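ALBA-Domain Protein (Trypanosoma brucei, PDB 7DL8) probably binds RNA through its Alba domain. Local coordinates at residues 28-33 with 57-62; 40-45 with 50-55; 62-67 with 103-108. All blocks are in the same frame, centred on the assembly; numbering follows the deposited sequence.

Interaction 1. Residues 28-33 with 57-62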
ATOM      1  N   ILE A  28      12.862  -8.755 -14.568  1.00 39.23           N
ATOM      2  CA  ILE A  28      12.657  -8.206 -15.906  1.00 35.97           C
ATOM      3  C   ILE A  28      13.616  -7.048 -16.155  1.00 43.22           C
ATOM      4  O   ILE A  28      14.238  -6.951 -17.220  1.00 45.53           O
ATOM      5  CB  ILE A  28      11.191  -7.776 -16.092  1.00 45.21           C
ATOM      6  CG1 ILE A  28      10.284  -9.001 -16.217  1.00 45.73           C
ATOM      7  CG2 ILE A  28      11.043  -6.887 -17.317  1.00 39.75           C
ATOM      8  CD1 ILE A  28       8.810  -8.677 -16.113  1.00 36.30           C
ATOM      9  N   THR A  29      13.749  -6.152 -15.173  1.00 42.24           N
ATOM     10  CA  THR A  29      14.663  -5.023 -15.318  1.00 41.47           C
ATOM     11  C   THR A  29      16.101  -5.499 -15.495  1.00 41.47           C
ATOM     12  O   THR A  29      16.837  -4.975 -16.339  1.00 41.46           O
ATOM     13  CB  THR A  29      14.553  -4.097 -14.105  1.00 43.76           C
ATOM     14  OG1 THR A  29      13.182  -3.724 -13.907  1.00 37.43           O
ATOM     15  CG2 THR A  29      15.392  -2.844 -14.310  1.00 39.77           C
ATOM     16  N   LYS A  30      16.516  -6.497 -14.709  1.00 41.44           N
ATOM     17  CA  LYS A  30      17.860  -7.043 -14.854  1.00 42.94           C
ATOM     18  C   LYS A  30      18.047  -7.690 -16.220  1.00 39.26           C
ATOM     19  O   LYS A  30      19.086  -7.507 -16.866  1.00 39.62           O
ATOM     20  CB  LYS A  30      18.140  -8.055 -13.741  1.00 47.08           C
ATOM     21  CG  LYS A  30      18.510  -7.430 -12.408  1.00 42.34           C
ATOM     22  CD  LYS A  30      19.026  -8.474 -11.430  1.00 45.97           C
ATOM     23  CE  LYS A  30      17.889  -9.249 -10.790  1.00 49.50           C
ATOM     24  NZ  LYS A  30      18.354 -10.051  -9.624  1.00 46.99           N
ATOM     25  N   HIS A  31      17.050  -8.453 -16.674  1.00 39.54           N
ATOM     26  CA  HIS A  31      17.152  -9.122 -17.967  1.00 38.36           C
ATOM     27  C   HIS A  31      17.199  -8.116 -19.110  1.00 44.50           C
ATOM     28  O   HIS A  31      17.936  -8.311 -20.083  1.00 47.71           O
ATOM     29  CB  HIS A  31      15.983 -10.089 -18.147  1.00 44.02           C
ATOM     30  CG  HIS A  31      15.839 -10.611 -19.542  1.00 49.46           C
ATOM     31  ND1 HIS A  31      16.690 -11.555 -20.076  1.00 50.79           N
ATOM     32  CD2 HIS A  31      14.941 -10.325 -20.514  1.00 49.59           C
ATOM     33  CE1 HIS A  31      16.324 -11.826 -21.315  1.00 49.73           C
ATOM     34  NE2 HIS A  31      15.264 -11.093 -21.606  1.00 52.04           N
ATOM     35  N   LEU A  32      16.419  -7.036 -19.011  1.00 42.65           N
ATOM     36  CA  LEU A  32      16.402  -6.045 -20.082  1.00 42.99           C
ATOM     37  C   LEU A  32      17.726  -5.298 -20.166  1.00 46.09           C
ATOM     38  O   LEU A  32      18.222  -5.026 -21.265  1.00 49.54           O
ATOM     39  CB  LEU A  32      15.248  -5.063 -19.872  1.00 45.57           C
ATOM     40  CG  LEU A  32      13.837  -5.579 -20.165  1.00 47.40           C
ATOM     41  CD1 LEU A  32      12.794  -4.560 -19.732  1.00 46.70           C
ATOM     42  CD2 LEU A  32      13.682  -5.916 -21.639  1.00 47.14           C
ATOM     43  N   LEU A  33      18.330  -4.984 -19.017  1.00 45.57           N
ATOM     44  CA  LEU A  33      19.627  -4.318 -19.035  1.00 42.31           C
ATOM     45  C   LEU A  33      20.708  -5.240 -19.582  1.00 48.35           C
ATOM     46  O   LEU A  33      21.571  -4.806 -20.354  1.00 49.78           O
ATOM     47  CB  LEU A  33      19.996  -3.841 -17.630  1.00 38.19           C
ATOM     48  CG  LEU A  33      19.174  -2.696 -17.037  1.00 43.79           C
ATOM     49  CD1 LEU A  33      19.550  -2.466 -15.581  1.00 39.89           C
ATOM     50  CD2 LEU A  33      19.365  -1.426 -17.851  1.00 42.42           C
ATOM     51  N   GLU A  57      14.746   0.022  -5.098  1.00 41.50           N
ATOM     52  CA  GLU A  57      15.594  -0.144  -3.923  1.00 42.63           C
ATOM     53  C   GLU A  57      16.159  -1.557  -3.838  1.00 48.23           C
ATOM     54  O   GLU A  57      17.298  -1.743  -3.394  1.00 45.55           O
ATOM     55  CB  GLU A  57      14.813   0.197  -2.654  1.00 44.54           C
ATOM     56  CG  GLU A  57      14.584   1.689  -2.439  1.00 51.59           C
ATOM     57  CD  GLU A  57      15.856   2.508  -2.557  1.00 58.31           C
ATOM     58  OE1 GLU A  57      16.867   2.141  -1.920  1.00 61.52           O
ATOM     59  OE2 GLU A  57      15.846   3.523  -3.285  1.00 58.67           O
ATOM     60  N   MET A  58      15.386  -2.559  -4.260  1.00 47.72           N
ATOM     61  CA  MET A  58      15.907  -3.922  -4.306  1.00 46.83           C
ATOM     62  C   MET A  58      17.055  -4.037  -5.301  1.00 43.76           C
ATOM     63  O   MET A  58      18.068  -4.688  -5.018  1.00 49.84           O
ATOM     64  CB  MET A  58      14.789  -4.898  -4.666  1.00 55.31           C
ATOM     65  CG  MET A  58      13.885  -5.262  -3.504  1.00 66.43           C
ATOM     66  SD  MET A  58      12.700  -6.546  -3.940  1.00 76.23           S
ATOM     67  CE  MET A  58      13.801  -7.927  -4.237  1.00 65.13           C
ATOM     68  N   LEU A  59      16.912  -3.411  -6.471  1.00 47.30           N
ATOM     69  CA  LEU A  59      18.004  -3.400  -7.440  1.00 45.93           C
ATOM     70  C   LEU A  59      19.214  -2.649  -6.898  1.00 46.82           C
ATOM     71  O   LEU A  59      20.354  -3.002  -7.214  1.00 44.29           O
ATOM     72  CB  LEU A  59      17.536  -2.782  -8.759  1.00 47.21           C
ATOM     73  CG  LEU A  59      16.503  -3.577  -9.557  1.00 47.17           C
ATOM     74  CD1 LEU A  59      15.559  -2.638 -10.286  1.00 51.72           C
ATOM     75  CD2 LEU A  59      17.198  -4.511 -10.531  1.00 45.27           C
ATOM     76  N   LYS A  60      18.982  -1.610  -6.090  1.00 48.27           N
ATOM     77  CA  LYS A  60      20.086  -0.868  -5.489  1.00 49.98           C
ATOM     78  C   LYS A  60      20.786  -1.678  -4.402  1.00 51.99           C
ATOM     79  O   LYS A  60      22.008  -1.570  -4.248  1.00 55.75           O
ATOM     80  CB  LYS A  60      19.579   0.468  -4.942  1.00 50.97           C
ATOM     81  CG  LYS A  60      19.321   1.497  -6.041  1.00 51.38           C
ATOM     82  CD  LYS A  60      18.513   2.687  -5.559  1.00 55.07           C
ATOM     83  CE  LYS A  60      19.293   3.545  -4.578  1.00 56.31           C
ATOM     84  NZ  LYS A  60      18.428   4.613  -4.008  1.00 55.08           N
ATOM     85  N   ASP A  61      20.037  -2.473  -3.636  1.00 44.93           N
ATOM     86  CA  ASP A  61      20.653  -3.338  -2.625  1.00 51.84           C
ATOM     87  C   ASP A  61      21.553  -4.382  -3.265  1.00 50.79           C
ATOM     88  O   ASP A  61      22.606  -4.730  -2.719  1.00 53.93           O
ATOM     89  CB  ASP A  61      19.589  -4.046  -1.793  1.00 68.20           C
ATOM     90  CG  ASP A  61      19.062  -3.209  -0.654  1.00 86.71           C
ATOM     91  OD1 ASP A  61      19.602  -2.119  -0.395  1.00 96.51           O
ATOM     92  OD2 ASP A  61      18.104  -3.676   0.021  1.00 93.00           O
ATOM     93  N   GLN A  62      21.141  -4.923  -4.397  1.00 50.48           N
ATOM     94  CA  GLN A  62      21.966  -5.864  -5.147  1.00 49.35           C
ATOM     95  C   GLN A  62      23.079  -5.173  -5.922  1.00 53.15           C
ATOM     96  O   GLN A  62      23.839  -5.854  -6.625  1.00 51.22           O
ATOM     97  CB  GLN A  62      21.096  -6.693  -6.112  1.00 47.61           C
ATOM     98  CG  GLN A  62      19.941  -7.427  -5.445  1.00 49.65           C
ATOM     99  CD  GLN A  62      19.052  -8.167  -6.440  1.00 56.41           C
ATOM    100  OE1 GLN A  62      19.454  -8.428  -7.573  1.00 66.88           O
ATOM    101  NE2 GLN A  62      17.835  -8.496  -6.020  1.00 52.15           N
TER
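Lys30, on helix 22-34, and Leu59, near the end of helix 49-61, mark the closest backbone approach of the two segments, with 8.3 Å between their CA atoms. Side chains fill the gap, and Leu59 suits the task because its two methyls diverge to different neighbours. Its CD1 meets Thr29 CG2 at 4.0 Å, while its CD2 lies 3.7 Å from Lys30 CG, the side chains of Lys30 and Leu59 running past each other in opposite directions. Thr29 offers its methyl to the leucine because CG2 stands anti to the backbone N; OG1 hydrogen-bonds instead to Phe25 O. Lys30 is both apolar stem and polar tip. A bend at chi3 (-80°) turns its end across the side chain of Gln62 at nearly a right angle, and NZ donates to Gln62 OE1 over 2.8 Å. The ammonium lies in the carbonyl plane on a lone pair, at a C=O...N angle of 131°. Gln105 OE1 of helix 98-123 also accepts from NZ; the two amides solvate the charge without cancelling it, and Asp27 makes only a long, weak ion pair. Two neighbouring helices packed over one face of a mixed sheet are characteristic of the Alba fold.

Interaction 2. Residues 40-45 with 50-55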
ATOM      1  N   VAL A  40      16.229   1.388 -18.304  1.00 49.69           N
ATOM      2  CA  VAL A  40      14.898   0.834 -18.091  1.00 47.15           C
ATOM      3  C   VAL A  40      14.073   1.860 -17.326  1.00 52.09           C
ATOM      4  O   VAL A  40      14.544   2.429 -16.335  1.00 51.42           O
ATOM      5  CB  VAL A  40      14.952  -0.505 -17.334  1.00 41.58           C
ATOM      6  CG1 VAL A  40      13.551  -0.955 -16.944  1.00 36.62           C
ATOM      7  CG2 VAL A  40      15.640  -1.566 -18.181  1.00 44.84           C
ATOM      8  N   TYR A  41      12.845   2.096 -17.788  1.00 51.31           N
ATOM      9  CA  TYR A  41      11.929   3.043 -17.159  1.00 48.30           C
ATOM     10  C   TYR A  41      10.984   2.273 -16.241  1.00 53.29           C
ATOM     11  O   TYR A  41      10.085   1.570 -16.715  1.00 60.98           O
ATOM     12  CB  TYR A  41      11.146   3.825 -18.214  1.00 43.38           C
ATOM     13  CG  TYR A  41      11.972   4.810 -19.016  1.00 44.98           C
ATOM     14  CD1 TYR A  41      12.867   4.370 -19.982  1.00 44.69           C
ATOM     15  CD2 TYR A  41      11.845   6.178 -18.816  1.00 50.83           C
ATOM     16  CE1 TYR A  41      13.621   5.266 -20.719  1.00 43.47           C
ATOM     17  CE2 TYR A  41      12.593   7.082 -19.550  1.00 51.41           C
ATOM     18  CZ  TYR A  41      13.480   6.619 -20.499  1.00 51.28           C
ATOM     19  OH  TYR A  41      14.228   7.511 -21.233  1.00 58.02           O
ATOM     20  N   VAL A  42      11.190   2.402 -14.933  1.00 48.57           N
ATOM     21  CA  VAL A  42      10.359   1.744 -13.931  1.00 43.89           C
ATOM     22  C   VAL A  42       9.316   2.746 -13.452  1.00 48.19           C
ATOM     23  O   VAL A  42       9.660   3.770 -12.849  1.00 48.74           O
ATOM     24  CB  VAL A  42      11.201   1.214 -12.760  1.00 44.78           C
ATOM     25  CG1 VAL A  42      10.324   0.461 -11.772  1.00 41.38           C
ATOM     26  CG2 VAL A  42      12.321   0.321 -13.273  1.00 42.24           C
ATOM     27  N   SER A  43       8.044   2.458 -13.722  1.00 46.36           N
ATOM     28  CA  SER A  43       6.957   3.383 -13.437  1.00 49.58           C
ATOM     29  C   SER A  43       5.801   2.655 -12.762  1.00 45.70           C
ATOM     30  O   SER A  43       5.692   1.427 -12.821  1.00 38.52           O
ATOM     31  CB  SER A  43       6.470   4.077 -14.718  1.00 55.13           C
ATOM     32  OG  SER A  43       6.097   3.127 -15.700  1.00 59.25           O
ATOM     33  N   ALA A  44       4.924   3.435 -12.132  1.00 41.75           N
ATOM     34  CA  ALA A  44       3.735   2.894 -11.484  1.00 47.35           C
ATOM     35  C   ALA A  44       2.720   4.010 -11.282  1.00 43.35           C
ATOM     36  O   ALA A  44       3.054   5.196 -11.327  1.00 39.61           O
ATOM     37  CB  ALA A  44       4.073   2.228 -10.146  1.00 51.27           C
ATOM     38  N   LEU A  45       1.472   3.610 -11.051  1.00 43.61           N
ATOM     39  CA  LEU A  45       0.358   4.535 -10.899  1.00 42.39           C
ATOM     40  C   LEU A  45      -0.225   4.456  -9.495  1.00 42.56           C
ATOM     41  O   LEU A  45      -0.351   3.368  -8.927  1.00 49.63           O
ATOM     42  CB  LEU A  45      -0.753   4.225 -11.908  1.00 46.97           C
ATOM     43  CG  LEU A  45      -0.442   4.208 -13.401  1.00 49.16           C
ATOM     44  CD1 LEU A  45      -1.716   3.865 -14.152  1.00 51.72           C
ATOM     45  CD2 LEU A  45       0.120   5.533 -13.883  1.00 46.59           C
ATOM     46  N   ASN A  50       4.597   3.316  -4.435  1.00 45.09           N
ATOM     47  CA  ASN A  50       5.535   2.835  -3.425  1.00 47.85           C
ATOM     48  C   ASN A  50       6.162   1.511  -3.847  1.00 47.54           C
ATOM     49  O   ASN A  50       7.356   1.280  -3.621  1.00 42.38           O
ATOM     50  CB  ASN A  50       4.845   2.716  -2.063  1.00 49.44           C
ATOM     51  CG  ASN A  50       3.862   1.568  -2.001  1.00 58.46           C
ATOM     52  OD1 ASN A  50       3.006   1.421  -2.870  1.00 62.27           O
ATOM     53  ND2 ASN A  50       3.980   0.745  -0.964  1.00 63.51           N
ATOM     54  N   GLU A  51       5.369   0.625  -4.457  1.00 46.45           N
ATOM     55  CA  GLU A  51       5.893  -0.660  -4.907  1.00 47.19           C
ATOM     56  C   GLU A  51       6.947  -0.484  -5.994  1.00 47.39           C
ATOM     57  O   GLU A  51       7.909  -1.260  -6.055  1.00 48.18           O
ATOM     58  CB  GLU A  51       4.746  -1.540  -5.409  1.00 52.66           C
ATOM     59  CG  GLU A  51       5.142  -2.965  -5.761  1.00 60.92           C
ATOM     60  CD  GLU A  51       4.024  -3.726  -6.453  1.00 65.03           C
ATOM     61  OE1 GLU A  51       2.865  -3.263  -6.394  1.00 68.53           O
ATOM     62  OE2 GLU A  51       4.303  -4.782  -7.058  1.00 65.64           O
ATOM     63  N   ALA A  52       6.789   0.524  -6.856  1.00 51.14           N
ATOM     64  CA  ALA A  52       7.826   0.826  -7.837  1.00 46.61           C
ATOM     65  C   ALA A  52       9.111   1.288  -7.164  1.00 51.81           C
ATOM     66  O   ALA A  52      10.206   1.027  -7.676  1.00 50.64           O
ATOM     67  CB  ALA A  52       7.337   1.887  -8.820  1.00 38.29           C
ATOM     68  N   VAL A  53       8.997   1.980  -6.029  1.00 50.90           N
ATOM     69  CA  VAL A  53      10.181   2.414  -5.298  1.00 46.95           C
ATOM     70  C   VAL A  53      10.881   1.218  -4.668  1.00 49.79           C
ATOM     71  O   VAL A  53      12.116   1.145  -4.637  1.00 49.05           O
ATOM     72  CB  VAL A  53       9.796   3.472  -4.246  1.00 46.91           C
ATOM     73  CG1 VAL A  53      10.952   3.731  -3.288  1.00 45.44           C
ATOM     74  CG2 VAL A  53       9.364   4.762  -4.926  1.00 46.48           C
ATOM     75  N   SER A  54      10.106   0.248  -4.176  1.00 51.15           N
ATOM     76  CA  SER A  54      10.702  -0.947  -3.591  1.00 49.51           C
ATOM     77  C   SER A  54      11.415  -1.792  -4.639  1.00 38.78           C
ATOM     78  O   SER A  54      12.428  -2.429  -4.332  1.00 48.67           O
ATOM     79  CB  SER A  54       9.628  -1.773  -2.882  1.00 54.93           C
ATOM     80  OG  SER A  54      10.028  -3.127  -2.747  1.00 65.08           O
ATOM     81  N   VAL A  55      10.912  -1.803  -5.875  1.00 44.65           N
ATOM     82  CA  VAL A  55      11.585  -2.535  -6.945  1.00 47.01           C
ATOM     83  C   VAL A  55      12.954  -1.929  -7.226  1.00 47.04           C
ATOM     84  O   VAL A  55      13.942  -2.649  -7.420  1.00 49.66           O
ATOM     85  CB  VAL A  55      10.704  -2.564  -8.208  1.00 45.70           C
ATOM     86  CG1 VAL A  55      11.527  -2.927  -9.435  1.00 46.33           C
ATOM     87  CG2 VAL A  55       9.554  -3.545  -8.029  1.00 37.24           C
TER
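Ala44 of strand 39-45 and Ala52 of helix 49-61 face each other directly, their CB atoms 3.5 Å apart. Nothing larger stands between the two backbones here, and the CA atoms come within 5.9 Å. Alanine suits both places: each methyl is large enough to make contact and small enough to let the helix settle close to the strand. The segment axes approach to 7.5 Å and run nearly antiparallel, at 156°, as expected where a chain leaves a strand, turns tightly and returns as a helix over the sheet.

Further along the strand the separation is bridged by Val42. Its CB points toward the helix, and CG1, anti to the backbone N (chi1 -177°), reaches to 4.1 Å from Ala52 O and 4.3 Å from Val55 CG1. Val55, one helical turn beyond Ala52, likewise holds its CG1 nearly anti to its own backbone N (chi1 163°). Branching at CB makes valine at home in a strand and gives a short, stiff side chain with few ways to rearrange. Between Val42 and Ala44, Ser43 turns its CB away from the helix, in the alternation of a beta strand; its contribution is backbone, with its carbonyl carbon 4.3 Å from Ala52 CB.

The strand's peptide groups are engaged within the sheet, Val42 bonding to Ile90 and Ser43 to Val14, while Val55 also packs on Lys22 and Val26 of helix 22-34. No hydrogen bond joins the two segments. Cohesion across them is therefore van der Waals and hydrophobic, and the close spacing here depends largely on the small size of Ala44 and Ala52.

Interaction 3. Residues 62-67 with 103-108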
ATOM      1  N   GLN A  62      21.141  -4.923  -4.397  1.00 50.48           N
ATOM      2  CA  GLN A  62      21.966  -5.864  -5.147  1.00 49.35           C
ATOM      3  C   GLN A  62      23.079  -5.173  -5.922  1.00 53.15           C
ATOM      4  O   GLN A  62      23.839  -5.854  -6.625  1.00 51.22           O
ATOM      5  CB  GLN A  62      21.096  -6.693  -6.112  1.00 47.61           C
ATOM      6  CG  GLN A  62      19.941  -7.427  -5.445  1.00 49.65           C
ATOM      7  CD  GLN A  62      19.052  -8.167  -6.440  1.00 56.41           C
ATOM      8  OE1 GLN A  62      19.454  -8.428  -7.573  1.00 66.88           O
ATOM      9  NE2 GLN A  62      17.835  -8.496  -6.020  1.00 52.15           N
ATOM     10  N   GLN A  63      23.179  -3.845  -5.818  1.00 56.40           N
ATOM     11  CA  GLN A  63      24.228  -3.065  -6.475  1.00 54.55           C
ATOM     12  C   GLN A  63      24.228  -3.299  -7.985  1.00 49.05           C
ATOM     13  O   GLN A  63      25.280  -3.368  -8.624  1.00 58.79           O
ATOM     14  CB  GLN A  63      25.603  -3.370  -5.874  1.00 61.67           C
ATOM     15  N   MET A  64      23.032  -3.418  -8.559  1.00 48.61           N
ATOM     16  CA  MET A  64      22.880  -3.700  -9.981  1.00 52.88           C
ATOM     17  C   MET A  64      22.625  -2.460 -10.822  1.00 51.32           C
ATOM     18  O   MET A  64      23.074  -2.405 -11.972  1.00 51.36           O
ATOM     19  CB  MET A  64      21.727  -4.684 -10.208  1.00 52.69           C
ATOM     20  CG  MET A  64      21.888  -6.006  -9.492  1.00 57.09           C
ATOM     21  SD  MET A  64      23.323  -6.923 -10.069  1.00 62.39           S
ATOM     22  CE  MET A  64      22.578  -7.911 -11.359  1.00 51.79           C
ATOM     23  N   VAL A  65      21.921  -1.464 -10.286  1.00 50.78           N
ATOM     24  CA  VAL A  65      21.530  -0.298 -11.063  1.00 46.77           C
ATOM     25  C   VAL A  65      21.960   0.968 -10.337  1.00 59.10           C
ATOM     26  O   VAL A  65      22.281   0.961  -9.147  1.00 68.56           O
ATOM     27  CB  VAL A  65      20.009  -0.255 -11.336  1.00 37.29           C
ATOM     28  CG1 VAL A  65      19.517  -1.590 -11.874  1.00 35.33           C
ATOM     29  CG2 VAL A  65      19.253   0.138 -10.073  1.00 34.86           C
ATOM     30  N   VAL A  66      21.960   2.066 -11.086  1.00 58.41           N
ATOM     31  CA  VAL A  66      22.078   3.408 -10.538  1.00 53.41           C
ATOM     32  C   VAL A  66      20.921   4.230 -11.083  1.00 50.95           C
ATOM     33  O   VAL A  66      20.552   4.098 -12.255  1.00 51.60           O
ATOM     34  CB  VAL A  66      23.433   4.062 -10.884  1.00 50.47           C
ATOM     35  CG1 VAL A  66      24.549   3.429 -10.065  1.00 51.93           C
ATOM     36  CG2 VAL A  66      23.725   3.936 -12.369  1.00 51.39           C
ATOM     37  N   VAL A  67      20.338   5.064 -10.229  1.00 47.72           N
ATOM     38  CA  VAL A  67      19.185   5.866 -10.618  1.00 45.41           C
ATOM     39  C   VAL A  67      19.673   7.068 -11.426  1.00 49.28           C
ATOM     40  O   VAL A  67      20.506   7.843 -10.962  1.00 54.19           O
ATOM     41  CB  VAL A  67      18.383   6.318  -9.390  1.00 46.51           C
ATOM     42  CG1 VAL A  67      17.246   7.230  -9.813  1.00 40.90           C
ATOM     43  CG2 VAL A  67      17.848   5.105  -8.641  1.00 46.68           C
ATOM     44  N   GLU A 103      26.006 -12.233 -13.977  1.00 50.01           N
ATOM     45  CA  GLU A 103      26.468 -13.531 -14.453  1.00 43.31           C
ATOM     46  C   GLU A 103      26.617 -14.519 -13.306  1.00 47.03           C
ATOM     47  O   GLU A 103      26.446 -15.726 -13.504  1.00 52.55           O
ATOM     48  CB  GLU A 103      27.792 -13.379 -15.202  1.00 40.07           C
ATOM     49  N   GLU A 104      26.938 -14.029 -12.105  1.00 45.44           N
ATOM     50  CA  GLU A 104      26.973 -14.908 -10.942  1.00 42.89           C
ATOM     51  C   GLU A 104      25.570 -15.316 -10.512  1.00 48.20           C
ATOM     52  O   GLU A 104      25.381 -16.422  -9.993  1.00 55.23           O
ATOM     53  CB  GLU A 104      27.705 -14.224  -9.788  1.00 40.25           C
ATOM     54  N   GLN A 105      24.579 -14.446 -10.722  1.00 48.52           N
ATOM     55  CA  GLN A 105      23.202 -14.803 -10.403  1.00 45.42           C
ATOM     56  C   GLN A 105      22.624 -15.757 -11.439  1.00 44.36           C
ATOM     57  O   GLN A 105      21.840 -16.648 -11.096  1.00 43.61           O
ATOM     58  CB  GLN A 105      22.344 -13.543 -10.293  1.00 48.15           C
ATOM     59  CG  GLN A 105      22.487 -12.810  -8.969  1.00 51.16           C
ATOM     60  CD  GLN A 105      21.898 -11.414  -9.008  1.00 57.60           C
ATOM     61  OE1 GLN A 105      21.110 -11.085  -9.895  1.00 53.99           O
ATOM     62  NE2 GLN A 105      22.279 -10.584  -8.044  1.00 62.80           N
ATOM     63  N   GLN A 106      22.994 -15.583 -12.711  1.00 42.91           N
ATOM     64  CA  GLN A 106      22.588 -16.542 -13.733  1.00 44.95           C
ATOM     65  C   GLN A 106      23.251 -17.892 -13.495  1.00 49.57           C
ATOM     66  O   GLN A 106      22.604 -18.940 -13.608  1.00 48.37           O
ATOM     67  CB  GLN A 106      22.939 -16.012 -15.123  1.00 52.47           C
ATOM     68  CG  GLN A 106      21.960 -14.989 -15.677  1.00 61.33           C
ATOM     69  CD  GLN A 106      22.257 -14.632 -17.121  1.00 64.02           C
ATOM     70  OE1 GLN A 106      23.383 -14.273 -17.466  1.00 71.61           O
ATOM     71  NE2 GLN A 106      21.244 -14.734 -17.975  1.00 49.39           N
ATOM     72  N   LYS A 107      24.545 -17.878 -13.169  1.00 50.10           N
ATOM     73  CA  LYS A 107      25.261 -19.108 -12.856  1.00 47.82           C
ATOM     74  C   LYS A 107      24.648 -19.811 -11.651  1.00 50.47           C
ATOM     75  O   LYS A 107      24.564 -21.045 -11.617  1.00 51.24           O
ATOM     76  CB  LYS A 107      26.734 -18.793 -12.603  1.00 49.42           C
ATOM     77  CG  LYS A 107      27.653 -19.994 -12.587  1.00 59.63           C
ATOM     78  CD  LYS A 107      29.104 -19.546 -12.582  1.00 68.99           C
ATOM     79  CE  LYS A 107      29.402 -18.627 -13.756  1.00 73.59           C
ATOM     80  NZ  LYS A 107      30.819 -18.168 -13.771  1.00 74.85           N
ATOM     81  N   ALA A 108      24.211 -19.040 -10.653  1.00 50.59           N
ATOM     82  CA  ALA A 108      23.632 -19.631  -9.452  1.00 46.67           C
ATOM     83  C   ALA A 108      22.240 -20.191  -9.710  1.00 49.95           C
ATOM     84  O   ALA A 108      21.814 -21.128  -9.027  1.00 52.60           O
ATOM     85  CB  ALA A 108      23.588 -18.600  -8.326  1.00 39.85           C
TER
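Met64 and Gln105 approach from opposite directions, the methionine CE ending 3.8 Å from Gln105 OE1. Met64 forms the compact side of this contact. Bends at chi2 (-63°) and chi3 (-92°) fold its side chain so that it also packs on Phe98, Lys101 and Tyr102 of helix 98-123; methionine suits the place because a flexible, unbranched chain can bend to fit between that helix and Lys30 of helix 22-34. Helix 49-61 ends just before it in a Schellman motif: Gln63 takes a positive phi, and two bonds reach back into the last turn. The chain thereby reverses out of the helix and enters strand 65-76, while Gln63 O accepts a hydrogen bond from Lys101 NZ on the long C-terminal helix.

On the solvent side the fit slackens. Gln105 sends out an extended chain, and its NE2 comes only to 3.6 Å from Gln62 OE1, with the two amide planes 79° apart; this is proximity rather than a hydrogen bond. Gln62 OE1 is already held by Lys30, and Gln105 OE1 accepts from the same NZ. Glutamine is apt at both of these partly exposed places, being neutral and long enough to bring a carbonyl to a shared ammonium.

Interaction 2 is nested in the chain loop closed by interaction 1, and interaction 3 follows, sharing Gln62 with interaction 1. Helix 49-61 serves both of the first two, whose centres are 11 Å apart; they touch where Thr29 CG2 meets Val40 CG1 at 3.7 Å. The centres of interactions 1 and 3 are only 7 Å apart, and Lys30 CD packs on Met64 CE at 3.6 Å. Interactions 2 and 3, about 18 Å apart between centres, do not touch, yet both reach the same sheet. The chain from strand 39-45 through helix 49-61 to strand 65-76 is a beta-alpha-beta crossover, with strand 84-94 between its two parallel strands. Interaction 3, with Lys30 of interaction 1, joins the C-terminal helix to this core. Interactions 1 and 2 also touch a second subunit, another copy of the protein.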